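Local coordinates for protein 2,3-bisphosphoglycerate-independent phosphoglycerate mutase (Pyrococcus horikoshii, PDB 2ZKT) that probably interconverts 2-phosphoglycerate and 3-phosphoglycerate in glycolysis, as a metal-binding mutase of the alkaline phosphatase clan, at residues B[311-316]-B[349-354]; B[11-16]-B[303-308]; B[243-248]-B[293-298]; B[4-9]-B[289-294]; B[99-104]-B[224-229]. All blocks are in the same frame, centred on the assembly; numbering follows the deposited sequence.

How the contacts relate
Contacts 1 and 2 lie at the zinc sites: contact 2 supplies one carboxylate to each zinc ion, and contact 1, its centre about 9 Å away, touches it. Two hydrogen bonds join them, Thr349 OG1 to Asp305 OD1 at 2.7 Å and Lys316 NZ to Gly14 O at 2.8 Å. Contacts 3 and 4, centres about 6 Å apart, share Asp293 and Tyr294 and lie near the other end of the same sheet; strand 6-12 links contact 4 to contact 2, centres about 24 Å apart. Contact 5 belongs to a separate antiparallel sheet, its nearest atoms about 12 Å from contact 2, with the Arg99 side chain about 11 Å from a zinc ion.

Contact 1. Residues B[311-316]-B[349-354]; sequences NKPKLK and TPCEVM
With chi1 at -71°, Cys351 holds SG anti to its own carbonyl carbon and over the start of helix 313-331, while Lys316, whose CG is anti to the backbone N (chi1 -179°), sends an extended chain past the sulfur to the carbonyl of Thr349. SG lies 3.6 Å from Pro313 N and 3.8 Å from Pro313 CG, so the thiol rests on the proline ring at the first turn, just after the N-cap residue Lys312. The methylenes of Lys316 pass alongside, CD being 4.1 Å from Cys351 SG. Beyond them, Lys316 NZ reaches Thr349 O at 2.9 Å, a weak hydrogen bond. Stronger partners of this ammonium are Asp17, in a salt bridge, and the carbonyl of Gly14, so a buried charge ties together several loop segments. On the other flank, Asn311 ends the preceding helix with positive phi in a Schellman motif. Its amide lies against Cys351, CG 3.2 Å from Cys351 O and ND2 3.8 Å from Cys351 CB; OD1 lies near Cys351 O without a bond, both being acceptors. Met354 closes this flank, its CG 3.8 Å from Asn311 CB. Pro350 O accepts from the backbone N of both Val353 and Met354, which closes residues 350-354 into a tight turn from which the cysteine side chain projects toward helix 313-331. Met354 O is hydrogen-bonded to ND1 of His309, a zinc ligand. The loop is thus a second shell to one zinc ion, in a paired-metal centre like that of the alkaline phosphatase superfamily.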
# COMPACT_ATOMS: atom_id res chain seq x y z
N ASN B 311 -8.40 14.94 6.66
CA ASN B 311 -7.12 14.70 7.33
C ASN B 311 -7.01 13.29 7.91
O ASN B 311 -6.73 13.11 9.11
CB ASN B 311 -6.91 15.73 8.45
CG ASN B 311 -5.47 15.78 8.93
OD1 ASN B 311 -4.96 16.84 9.31
ND2 ASN B 311 -4.79 14.63 8.90
N LYS B 312 -7.23 12.29 7.06
CA LYS B 312 -7.17 10.88 7.46
C LYS B 312 -6.24 10.13 6.49
O LYS B 312 -6.70 9.43 5.57
CB LYS B 312 -8.59 10.29 7.43
CG LYS B 312 -9.55 11.01 8.38
CD LYS B 312 -10.98 10.48 8.28
CE LYS B 312 -11.61 10.82 6.92
NZ LYS B 312 -13.08 10.53 6.88
N PRO B 313 -4.91 10.26 6.70
CA PRO B 313 -3.83 9.65 5.91
C PRO B 313 -3.96 8.14 5.69
O PRO B 313 -3.83 7.65 4.56
CB PRO B 313 -2.57 10.00 6.72
CG PRO B 313 -2.93 11.31 7.32
CD PRO B 313 -4.35 11.07 7.79
N LYS B 314 -4.19 7.41 6.78
CA LYS B 314 -4.33 5.96 6.72
C LYS B 314 -5.55 5.60 5.87
O LYS B 314 -5.48 4.74 4.99
CB LYS B 314 -4.49 5.40 8.14
CG LYS B 314 -3.34 5.70 9.10
CD LYS B 314 -2.35 4.54 9.17
CE LYS B 314 -1.39 4.70 10.34
NZ LYS B 314 -0.48 3.53 10.47
N LEU B 315 -6.67 6.26 6.15
CA LEU B 315 -7.90 6.00 5.41
C LEU B 315 -7.67 6.27 3.92
O LEU B 315 -8.06 5.45 3.07
CB LEU B 315 -9.04 6.90 5.92
CG LEU B 315 -10.35 6.81 5.12
CD1 LEU B 315 -10.79 5.34 5.05
CD2 LEU B 315 -11.43 7.67 5.77
N LYS B 316 -7.04 7.41 3.61
CA LYS B 316 -6.77 7.76 2.21
C LYS B 316 -5.91 6.67 1.58
O LYS B 316 -6.18 6.22 0.47
CB LYS B 316 -6.07 9.13 2.12
CG LYS B 316 -5.77 9.59 0.70
CD LYS B 316 -5.26 11.04 0.69
CE LYS B 316 -4.89 11.51 -0.71
NZ LYS B 316 -4.53 12.96 -0.72
N THR B 349 -4.66 16.94 -2.74
CA THR B 349 -5.48 17.28 -1.58
C THR B 349 -4.77 16.72 -0.38
O THR B 349 -5.14 15.67 0.14
CB THR B 349 -6.89 16.67 -1.66
OG1 THR B 349 -7.56 17.17 -2.83
CG2 THR B 349 -7.71 17.07 -0.42
N PRO B 350 -3.71 17.41 0.08
CA PRO B 350 -2.91 16.99 1.24
C PRO B 350 -3.76 16.89 2.51
O PRO B 350 -4.63 17.74 2.75
CB PRO B 350 -1.86 18.11 1.36
CG PRO B 350 -1.81 18.73 -0.01
CD PRO B 350 -3.26 18.71 -0.44
N CYS B 351 -3.53 15.86 3.31
CA CYS B 351 -4.27 15.69 4.55
C CYS B 351 -3.96 16.86 5.50
O CYS B 351 -4.85 17.37 6.19
CB CYS B 351 -3.90 14.35 5.20
SG CYS B 351 -4.54 12.89 4.30
N GLU B 352 -2.70 17.30 5.52
CA GLU B 352 -2.31 18.42 6.39
C GLU B 352 -2.95 19.75 5.96
O GLU B 352 -2.96 20.71 6.73
CB GLU B 352 -0.78 18.60 6.41
CG GLU B 352 -0.18 19.25 5.15
CD GLU B 352 1.24 19.78 5.36
OE1 GLU B 352 2.14 18.98 5.75
OE2 GLU B 352 1.46 20.99 5.14
N VAL B 353 -3.47 19.81 4.73
CA VAL B 353 -4.10 21.04 4.24
C VAL B 353 -5.63 20.97 4.33
O VAL B 353 -6.30 22.00 4.47
CB VAL B 353 -3.69 21.33 2.76
CG1 VAL B 353 -4.30 22.66 2.28
CG2 VAL B 353 -2.18 21.37 2.64
N MET B 354 -6.18 19.75 4.25
CA MET B 354 -7.63 19.53 4.33
C MET B 354 -8.41 20.25 3.23
O MET B 354 -9.57 20.63 3.41
CB MET B 354 -8.15 19.96 5.72
CG MET B 354 -7.65 19.07 6.87
SD MET B 354 -8.26 19.55 8.51
CE MET B 354 -9.93 18.81 8.50

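Contact 2. Residues B[11-16]-B[303-308]; sequences ILDGLG and PTDAAG. With ZN (zinc ion), chain G; ZN (zinc ion), chain H.
Asp305 sets its CB against the carboxylate of Asp13, with Asp13 OD1 only 3.0 Å from Asp305 CB, a tight approach. The two side chains cross obliquely, their carboxylate planes 59° apart, and each turns to a different metal. Asp13 OD1 binds one zinc ion at 2.3 Å, with OD2 farther off at 2.7 Å, a site completed by Ser60, Asp346 and His347. Asp305 OD2 binds the other at 2.1 Å, together with His309 and His356; OD1 of the same carboxylate is held by the hydroxyl of Thr349. The zinc ions are 4.5 Å apart, the paired-metal layout of the alkaline phosphatase superfamily, with one ligand delivered just after strand 6-12 and the other from the first turn of helix 303-309. That helix is pinned to the strand end by Thr304, whose OG1 sits between its backbone N and carbonyl carbon (chi1 40°) and donates to Asp13 O at 2.5 Å. The donor lies in the carbonyl plane, on a lone pair. Asp13 and Gly14 are the central residues of a type II turn from Leu12 to Leu15, Gly14 at positive phi with its CA 3.8 Å from Asp305 OD1.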
# COMPACT_ATOMS: atom_id res chain seq x y z
N ILE B 11 -8.63 8.68 -13.13
CA ILE B 11 -8.41 9.75 -12.17
C ILE B 11 -8.77 9.36 -10.73
O ILE B 11 -9.92 8.97 -10.43
CB ILE B 11 -9.22 11.02 -12.53
CG1 ILE B 11 -8.71 11.62 -13.86
CG2 ILE B 11 -9.13 12.04 -11.40
CD1 ILE B 11 -7.24 12.02 -13.82
N LEU B 12 -7.77 9.46 -9.85
CA LEU B 12 -7.96 9.17 -8.44
C LEU B 12 -8.00 10.55 -7.78
O LEU B 12 -6.97 11.10 -7.40
CB LEU B 12 -6.79 8.33 -7.91
CG LEU B 12 -6.52 7.06 -8.74
CD1 LEU B 12 -5.53 6.21 -7.98
CD2 LEU B 12 -7.81 6.29 -8.98
N ASP B 13 -9.22 11.09 -7.67
CA ASP B 13 -9.48 12.41 -7.10
C ASP B 13 -8.64 12.74 -5.86
O ASP B 13 -8.58 11.97 -4.90
CB ASP B 13 -10.98 12.52 -6.78
CG ASP B 13 -11.51 13.93 -6.97
OD1 ASP B 13 -11.25 14.78 -6.08
OD2 ASP B 13 -12.18 14.19 -8.00
N GLY B 14 -7.98 13.90 -5.90
CA GLY B 14 -7.15 14.35 -4.78
C GLY B 14 -5.98 13.44 -4.43
O GLY B 14 -5.48 13.47 -3.31
N LEU B 15 -5.53 12.64 -5.40
CA LEU B 15 -4.42 11.71 -5.19
C LEU B 15 -3.18 12.30 -4.51
O LEU B 15 -2.71 11.79 -3.49
CB LEU B 15 -4.01 11.09 -6.53
CG LEU B 15 -2.96 9.98 -6.46
CD1 LEU B 15 -3.43 8.86 -5.53
CD2 LEU B 15 -2.72 9.45 -7.87
N GLY B 16 -2.65 13.38 -5.07
CA GLY B 16 -1.45 14.00 -4.51
C GLY B 16 -1.53 14.40 -3.04
O GLY B 16 -2.59 14.82 -2.56
N PRO B 303 -13.80 9.02 -3.58
CA PRO B 303 -13.45 8.84 -2.16
C PRO B 303 -12.03 9.21 -1.69
O PRO B 303 -11.86 9.67 -0.55
CB PRO B 303 -13.82 7.38 -1.89
CG PRO B 303 -13.88 6.74 -3.26
CD PRO B 303 -14.48 7.83 -4.11
N THR B 304 -11.01 9.01 -2.52
CA THR B 304 -9.66 9.36 -2.10
C THR B 304 -9.62 10.84 -1.70
O THR B 304 -8.90 11.23 -0.77
CB THR B 304 -8.62 9.13 -3.21
OG1 THR B 304 -9.17 9.54 -4.47
CG2 THR B 304 -8.20 7.67 -3.26
N ASP B 305 -10.41 11.66 -2.39
CA ASP B 305 -10.42 13.09 -2.11
C ASP B 305 -11.07 13.47 -0.78
O ASP B 305 -10.68 14.46 -0.15
CB ASP B 305 -11.12 13.84 -3.24
CG ASP B 305 -11.11 15.35 -3.03
OD1 ASP B 305 -10.01 15.94 -2.94
OD2 ASP B 305 -12.22 15.93 -2.96
N ALA B 306 -12.06 12.67 -0.34
CA ALA B 306 -12.73 12.95 0.93
C ALA B 306 -11.79 12.72 2.12
O ALA B 306 -11.76 13.51 3.07
CB ALA B 306 -13.98 12.09 1.07
N ALA B 307 -11.02 11.64 2.06
CA ALA B 307 -10.09 11.32 3.15
C ALA B 307 -9.09 12.47 3.32
O ALA B 307 -8.68 12.79 4.45
CB ALA B 307 -9.37 10.02 2.87
N GLY B 308 -8.72 13.08 2.19
CA GLY B 308 -7.78 14.20 2.22
C GLY B 308 -8.41 15.42 2.87
O GLY B 308 -7.78 16.11 3.67
ZN ZN G . -11.36 16.65 -7.38
ZN ZN H . -11.97 17.99 -3.09

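Contact 3. Residues B[243-248]-B[293-298]; sequences KVKAAG and DYDFVF
Lys245 O is gripped by two consecutive amides, Asp295 N at 2.9 Å and Phe296 N at 3.1 Å. The Phe296 bond runs nearly along the C=O axis, whereas Asp295 N is tilted out of the carbonyl plane. The aspartate answers with its side chain: its OD2 accepts from Lys245 N at 2.7 Å and 164°, met on the anti side and a little out of the carboxylate plane, and the same oxygen lies 3.4 Å from Val244 CA. The backbones then settle into a regular parallel ladder, with Ala247 N bonded to Phe296 O at 3.0 Å and Phe298 N to Ala247 O at 2.9 Å. This pairing joins strands 246-249 and 296-301 within the large mixed sheet of the metalloenzyme fold. Between them in the chain come strand 265-267, on the other side of 246-249, and helix 280-291, whose Leu290 covers the face that bears Ala247 and Val297. Just before the ladder Tyr294, with CG anti to its carbonyl carbon (chi1 -74°), lays its ring under Ala247. The methyl CB stands over the centre of the ring, 3.4 Å from the centroid and 6° off the normal, a CH-pi contact, while Lys245 C meets the ring edge in plane. The phenol OH reaches on to Asp265 and Tyr267. On the face that carries Ala246, the rings of Phe296 and Phe298 lead away from strand 246-249; Phe296 CB remains 4.3 Å from Ala246 CB, and the Phe298 ring meets Phe68 edge-to-face.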
# COMPACT_ATOMS: atom_id res chain seq x y z
N LYS B 243 -11.79 13.03 -32.94
CA LYS B 243 -12.48 12.06 -33.81
C LYS B 243 -12.54 10.67 -33.18
O LYS B 243 -12.06 9.69 -33.75
CB LYS B 243 -11.77 11.98 -35.17
CG LYS B 243 -11.58 13.34 -35.84
CD LYS B 243 -10.76 13.22 -37.11
CE LYS B 243 -10.53 14.58 -37.75
NZ LYS B 243 -9.68 14.48 -38.97
N VAL B 244 -13.16 10.61 -32.00
CA VAL B 244 -13.29 9.36 -31.27
C VAL B 244 -14.64 9.28 -30.57
O VAL B 244 -15.36 10.29 -30.43
CB VAL B 244 -12.19 9.24 -30.17
CG1 VAL B 244 -10.79 9.28 -30.79
CG2 VAL B 244 -12.36 10.38 -29.15
N LYS B 245 -14.99 8.06 -30.14
CA LYS B 245 -16.22 7.85 -29.36
C LYS B 245 -15.64 7.84 -27.95
O LYS B 245 -14.67 7.10 -27.69
CB LYS B 245 -16.87 6.49 -29.68
CG LYS B 245 -17.46 6.40 -31.08
CD LYS B 245 -18.01 5.00 -31.36
CE LYS B 245 -18.58 4.91 -32.78
NZ LYS B 245 -19.10 3.54 -33.09
N ALA B 246 -16.20 8.66 -27.06
CA ALA B 246 -15.70 8.75 -25.70
C ALA B 246 -16.77 8.51 -24.63
O ALA B 246 -17.83 9.15 -24.65
CB ALA B 246 -15.04 10.12 -25.49
N ALA B 247 -16.47 7.61 -23.69
CA ALA B 247 -17.39 7.28 -22.60
C ALA B 247 -16.69 7.45 -21.25
O ALA B 247 -15.47 7.36 -21.15
CB ALA B 247 -17.90 5.85 -22.74
N GLY B 248 -17.48 7.67 -20.19
CA GLY B 248 -16.90 7.83 -18.86
C GLY B 248 -17.69 7.16 -17.74
O GLY B 248 -18.93 7.18 -17.73
N ASP B 293 -16.71 -0.71 -27.06
CA ASP B 293 -17.49 0.09 -28.02
C ASP B 293 -17.07 1.55 -28.12
O ASP B 293 -17.66 2.33 -28.88
CB ASP B 293 -18.99 0.01 -27.67
CG ASP B 293 -19.55 -1.39 -27.81
OD1 ASP B 293 -19.46 -1.97 -28.92
OD2 ASP B 293 -20.10 -1.91 -26.81
N TYR B 294 -16.06 1.94 -27.35
CA TYR B 294 -15.59 3.33 -27.38
C TYR B 294 -14.08 3.35 -27.60
O TYR B 294 -13.40 2.36 -27.32
CB TYR B 294 -15.94 4.01 -26.05
CG TYR B 294 -17.41 4.35 -25.90
CD1 TYR B 294 -17.91 5.57 -26.38
CD2 TYR B 294 -18.30 3.47 -25.27
CE1 TYR B 294 -19.26 5.91 -26.23
CE2 TYR B 294 -19.66 3.79 -25.12
CZ TYR B 294 -20.13 5.02 -25.60
OH TYR B 294 -21.46 5.36 -25.48
N ASP B 295 -13.57 4.46 -28.12
CA ASP B 295 -12.12 4.56 -28.37
C ASP B 295 -11.39 5.10 -27.14
O ASP B 295 -10.27 4.69 -26.85
CB ASP B 295 -11.84 5.49 -29.55
CG ASP B 295 -12.67 5.15 -30.76
OD1 ASP B 295 -12.51 4.03 -31.30
OD2 ASP B 295 -13.49 6.01 -31.18
N PHE B 296 -12.05 6.00 -26.41
CA PHE B 296 -11.47 6.62 -25.23
C PHE B 296 -12.42 6.47 -24.04
O PHE B 296 -13.60 6.84 -24.13
CB PHE B 296 -11.22 8.12 -25.50
CG PHE B 296 -10.30 8.77 -24.51
CD1 PHE B 296 -8.91 8.68 -24.67
CD2 PHE B 296 -10.81 9.45 -23.40
CE1 PHE B 296 -8.05 9.25 -23.74
CE2 PHE B 296 -9.95 10.03 -22.46
CZ PHE B 296 -8.57 9.93 -22.63
N VAL B 297 -11.91 5.93 -22.93
CA VAL B 297 -12.72 5.74 -21.73
C VAL B 297 -12.09 6.46 -20.54
O VAL B 297 -10.88 6.36 -20.30
CB VAL B 297 -12.90 4.22 -21.39
CG1 VAL B 297 -13.53 4.05 -20.01
CG2 VAL B 297 -13.80 3.56 -22.45
N PHE B 298 -12.92 7.18 -19.80
CA PHE B 298 -12.50 7.93 -18.62
C PHE B 298 -13.15 7.31 -17.37
O PHE B 298 -14.36 7.10 -17.33
CB PHE B 298 -12.92 9.40 -18.78
CG PHE B 298 -12.74 10.23 -17.54
CD1 PHE B 298 -11.46 10.52 -17.05
CD2 PHE B 298 -13.85 10.71 -16.84
CE1 PHE B 298 -11.29 11.28 -15.88
CE2 PHE B 298 -13.69 11.47 -15.66
CZ PHE B 298 -12.41 11.76 -15.18

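Contact 4. Residues B[4-9]-B[289-294]; sequences KRKGLL and ELLKDY
Lys6 and Leu8 of strand 6-12 meet Leu291 and Tyr294 near the C-terminal end of helix 280-291, before the chain turns to strand 296-301. This is the helix-to-strand half of a beta-alpha-beta crossover, in which the helix covers one face of the large sheet and delivers a strand directly beside 6-12. The polar part of the contact rests on one ammonium. The chain of Lys6 is extended as far as CE and then bends (chi4 -65°), so that NZ turns to the carbonyls of the connecting turn. NZ donates to Tyr294 O at 2.8 Å, approaching from above the carbonyl plane, 46° out of it. A second bond, to Leu291 O, is weak, and the place of that oxygen is uncertain. The positive charge would probably be eased by such carbonyls. Within the turn, Asp293 N bonds to Leu290 O at 3.0 Å, as Lys292 N does to Glu289 O. The apolar part is made by leucines. Leu8 and Leu291 meet at about a right angle, CD2 of Leu8 lying 4.2 Å from CD1 of Leu291, and Val297 of the neighbouring strand touches both. The other methyl of Leu291, CD2, is spread over the strand, 4.0 Å from Lys6 CD and 3.8 Å from Gly7 O.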
# COMPACT_ATOMS: atom_id res chain seq x y z
N LYS B 4 -4.34 2.02 -34.82
CA LYS B 4 -4.62 2.98 -33.75
C LYS B 4 -4.97 2.20 -32.47
O LYS B 4 -5.35 1.03 -32.54
CB LYS B 4 -5.79 3.88 -34.15
CG LYS B 4 -5.53 4.74 -35.38
CD LYS B 4 -6.77 5.54 -35.75
CE LYS B 4 -6.51 6.47 -36.93
NZ LYS B 4 -7.73 7.30 -37.22
N ARG B 5 -4.83 2.84 -31.31
CA ARG B 5 -5.13 2.17 -30.04
C ARG B 5 -6.22 2.90 -29.27
O ARG B 5 -6.58 4.03 -29.61
CB ARG B 5 -3.85 2.08 -29.19
CG ARG B 5 -2.82 1.11 -29.75
CD ARG B 5 -1.54 1.05 -28.92
NE ARG B 5 -0.57 2.05 -29.37
CZ ARG B 5 0.64 1.76 -29.85
NH1 ARG B 5 1.05 0.49 -29.92
NH2 ARG B 5 1.44 2.75 -30.25
N LYS B 6 -6.77 2.24 -28.25
CA LYS B 6 -7.80 2.84 -27.41
C LYS B 6 -7.14 3.59 -26.25
O LYS B 6 -5.93 3.48 -26.04
CB LYS B 6 -8.74 1.76 -26.84
CG LYS B 6 -9.69 1.14 -27.85
CD LYS B 6 -10.50 0.01 -27.22
CE LYS B 6 -11.36 -0.70 -28.26
NZ LYS B 6 -12.42 0.20 -28.81
N GLY B 7 -7.94 4.34 -25.50
CA GLY B 7 -7.38 5.06 -24.37
C GLY B 7 -8.13 4.81 -23.08
O GLY B 7 -9.35 4.61 -23.08
N LEU B 8 -7.39 4.80 -21.96
CA LEU B 8 -8.00 4.61 -20.65
C LEU B 8 -7.37 5.58 -19.64
O LEU B 8 -6.26 5.36 -19.15
CB LEU B 8 -7.84 3.15 -20.18
CG LEU B 8 -8.45 2.80 -18.82
CD1 LEU B 8 -9.88 3.32 -18.69
CD2 LEU B 8 -8.40 1.30 -18.66
N LEU B 9 -8.09 6.66 -19.36
CA LEU B 9 -7.61 7.66 -18.44
C LEU B 9 -8.29 7.49 -17.08
O LEU B 9 -9.51 7.64 -16.95
CB LEU B 9 -7.88 9.06 -19.00
CG LEU B 9 -7.50 10.24 -18.09
CD1 LEU B 9 -6.06 10.08 -17.62
CD2 LEU B 9 -7.69 11.56 -18.84
N GLU B 289 -16.14 -3.01 -20.14
CA GLU B 289 -17.24 -3.18 -21.09
C GLU B 289 -17.19 -2.08 -22.15
O GLU B 289 -17.17 -2.35 -23.35
CB GLU B 289 -18.61 -3.11 -20.39
CG GLU B 289 -19.03 -4.36 -19.61
CD GLU B 289 -20.44 -4.23 -19.04
OE1 GLU B 289 -21.40 -4.07 -19.84
OE2 GLU B 289 -20.60 -4.28 -17.80
N LEU B 290 -17.18 -0.82 -21.68
CA LEU B 290 -17.15 0.35 -22.56
C LEU B 290 -15.97 0.38 -23.54
O LEU B 290 -16.10 0.88 -24.65
CB LEU B 290 -17.15 1.64 -21.72
CG LEU B 290 -18.41 1.86 -20.87
CD1 LEU B 290 -18.16 3.00 -19.89
CD2 LEU B 290 -19.62 2.14 -21.77
N LEU B 291 -14.82 -0.16 -23.13
CA LEU B 291 -13.66 -0.17 -24.02
C LEU B 291 -13.99 -0.91 -25.31
O LEU B 291 -13.41 -0.63 -26.36
CB LEU B 291 -12.44 -0.81 -23.33
CG LEU B 291 -11.58 0.14 -22.47
CD1 LEU B 291 -10.57 -0.65 -21.64
CD2 LEU B 291 -10.85 1.13 -23.37
N LYS B 292 -14.93 -1.86 -25.23
CA LYS B 292 -15.34 -2.64 -26.39
C LYS B 292 -16.13 -1.85 -27.44
O LYS B 292 -16.21 -2.27 -28.59
CB LYS B 292 -16.17 -3.86 -25.95
CG LYS B 292 -15.37 -4.93 -25.20
CD LYS B 292 -16.28 -6.03 -24.67
CE LYS B 292 -15.49 -7.04 -23.84
NZ LYS B 292 -16.38 -8.05 -23.18
N ASP B 293 -16.71 -0.71 -27.06
CA ASP B 293 -17.49 0.09 -28.02
C ASP B 293 -17.07 1.55 -28.12
O ASP B 293 -17.66 2.33 -28.88
CB ASP B 293 -18.99 0.01 -27.67
CG ASP B 293 -19.55 -1.39 -27.81
OD1 ASP B 293 -19.46 -1.97 -28.92
OD2 ASP B 293 -20.10 -1.91 -26.81
N TYR B 294 -16.06 1.94 -27.35
CA TYR B 294 -15.59 3.33 -27.38
C TYR B 294 -14.08 3.35 -27.60
O TYR B 294 -13.40 2.36 -27.32
CB TYR B 294 -15.94 4.01 -26.05
CG TYR B 294 -17.41 4.35 -25.90
CD1 TYR B 294 -17.91 5.57 -26.38
CD2 TYR B 294 -18.30 3.47 -25.27
CE1 TYR B 294 -19.26 5.91 -26.23
CE2 TYR B 294 -19.66 3.79 -25.12
CZ TYR B 294 -20.13 5.02 -25.60
OH TYR B 294 -21.46 5.36 -25.48

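Contact 5. Residues B[99-104]-B[224-229]; sequences RVNFAT and LIRGAG
Arg99 runs alongside Arg226, starting at CB, 4.0 Å from Arg226 O. CG, between the backbone N and the carbonyl carbon (chi1 57°), comes to 3.3 Å from that oxygen and also meets Arg226 CG. CD follows at 3.9 Å from Arg226 CG; there the chain bends, and the guanidinium presents its edge, NH1 lying 3.1 Å from Arg226 CD. The two arginines point in the same direction, their guanidinium planes 69° apart. Arg99 NH1 is 3.9 Å from Arg226 NE. Arg79 adds a further like charge beside Arg99, and this gathering of positive groups would probably lower the pKa of the guanidiniums somewhat. Beneath them the backbones pair: Arg99 and Arg226 exchange two hydrogen bonds, and so do Asn101 and Leu224, with Leu224 N to Asn101 O at 2.8 Å. Asn101 OD1 is buried here without a partner in the model. Farther along, Ala103 CB packs on Leu224 CG at 3.9 Å. On the other face, Val100 and Ile225 form a non-hydrogen-bonded pair, Ile225 resting on helix 186-203. These are neighbouring strands of a four-stranded antiparallel sheet, in which 222-229 is outermost within the chain and helices pack against one face.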
# COMPACT_ATOMS: atom_id res chain seq x y z
N ARG B 99 -25.05 26.59 -7.88
CA ARG B 99 -25.04 25.53 -6.87
C ARG B 99 -25.78 26.20 -5.70
O ARG B 99 -25.54 27.37 -5.36
CB ARG B 99 -23.60 25.15 -6.48
CG ARG B 99 -22.75 26.30 -5.95
CD ARG B 99 -21.27 25.92 -5.95
NE ARG B 99 -20.96 24.83 -5.02
CZ ARG B 99 -20.94 24.96 -3.69
NH1 ARG B 99 -21.20 26.14 -3.13
NH2 ARG B 99 -20.65 23.91 -2.92
N VAL B 100 -26.71 25.46 -5.10
CA VAL B 100 -27.51 26.01 -4.00
C VAL B 100 -27.43 25.21 -2.69
O VAL B 100 -27.53 23.97 -2.69
CB VAL B 100 -29.01 26.10 -4.39
CG1 VAL B 100 -29.79 26.84 -3.31
CG2 VAL B 100 -29.17 26.77 -5.77
N ASN B 101 -27.30 25.93 -1.57
CA ASN B 101 -27.25 25.30 -0.25
C ASN B 101 -28.46 25.79 0.55
O ASN B 101 -28.71 27.01 0.61
CB ASN B 101 -25.97 25.69 0.52
CG ASN B 101 -24.70 25.19 -0.16
OD1 ASN B 101 -24.27 25.72 -1.18
ND2 ASN B 101 -24.10 24.15 0.42
N PHE B 102 -29.22 24.86 1.13
CA PHE B 102 -30.35 25.25 1.97
C PHE B 102 -29.70 25.73 3.27
O PHE B 102 -28.79 25.07 3.79
CB PHE B 102 -31.27 24.05 2.27
CG PHE B 102 -32.12 23.63 1.10
CD1 PHE B 102 -33.11 24.47 0.61
CD2 PHE B 102 -31.91 22.40 0.49
CE1 PHE B 102 -33.89 24.10 -0.49
CE2 PHE B 102 -32.69 22.01 -0.61
CZ PHE B 102 -33.68 22.87 -1.10
N ALA B 103 -30.14 26.89 3.77
CA ALA B 103 -29.57 27.44 5.00
C ALA B 103 -30.67 27.83 6.00
O ALA B 103 -31.86 27.59 5.77
CB ALA B 103 -28.70 28.66 4.68
N THR B 104 -30.25 28.45 7.11
CA THR B 104 -31.17 28.89 8.15
C THR B 104 -31.01 30.40 8.39
O THR B 104 -29.94 30.86 8.81
CB THR B 104 -30.92 28.13 9.49
OG1 THR B 104 -31.01 26.72 9.26
CG2 THR B 104 -31.97 28.53 10.53
N LEU B 224 -28.75 29.69 -0.14
CA LEU B 224 -27.43 30.28 -0.43
C LEU B 224 -27.09 29.86 -1.87
O LEU B 224 -26.88 28.68 -2.15
CB LEU B 224 -26.35 29.79 0.55
CG LEU B 224 -26.49 30.32 1.99
CD1 LEU B 224 -25.24 29.93 2.79
CD2 LEU B 224 -26.67 31.84 1.99
N ILE B 225 -27.05 30.85 -2.77
CA ILE B 225 -26.79 30.63 -4.19
C ILE B 225 -25.41 31.14 -4.61
O ILE B 225 -25.07 32.31 -4.39
CB ILE B 225 -27.84 31.35 -5.07
CG1 ILE B 225 -29.26 30.98 -4.62
CG2 ILE B 225 -27.66 30.97 -6.53
CD1 ILE B 225 -30.36 31.76 -5.32
N ARG B 226 -24.63 30.27 -5.24
CA ARG B 226 -23.29 30.65 -5.67
C ARG B 226 -22.83 29.84 -6.88
O ARG B 226 -23.59 29.07 -7.47
CB ARG B 226 -22.33 30.46 -4.49
CG ARG B 226 -22.38 29.06 -3.87
CD ARG B 226 -21.76 29.08 -2.47
NE ARG B 226 -20.55 29.91 -2.43
CZ ARG B 226 -19.72 29.99 -1.38
NH1 ARG B 226 -19.96 29.28 -0.27
NH2 ARG B 226 -18.65 30.78 -1.44
N GLY B 227 -21.56 30.04 -7.27
CA GLY B 227 -21.00 29.32 -8.40
C GLY B 227 -21.74 29.50 -9.71
O GLY B 227 -22.01 28.52 -10.42
N ALA B 228 -22.08 30.75 -10.05
CA ALA B 228 -22.79 31.04 -11.29
C ALA B 228 -21.98 30.47 -12.46
O ALA B 228 -20.75 30.64 -12.53
CB ALA B 228 -22.97 32.56 -11.46
N GLY B 229 -22.65 29.78 -13.38
CA GLY B 229 -21.93 29.21 -14.51
C GLY B 229 -22.73 29.06 -15.80
O GLY B 229 -23.96 28.91 -15.79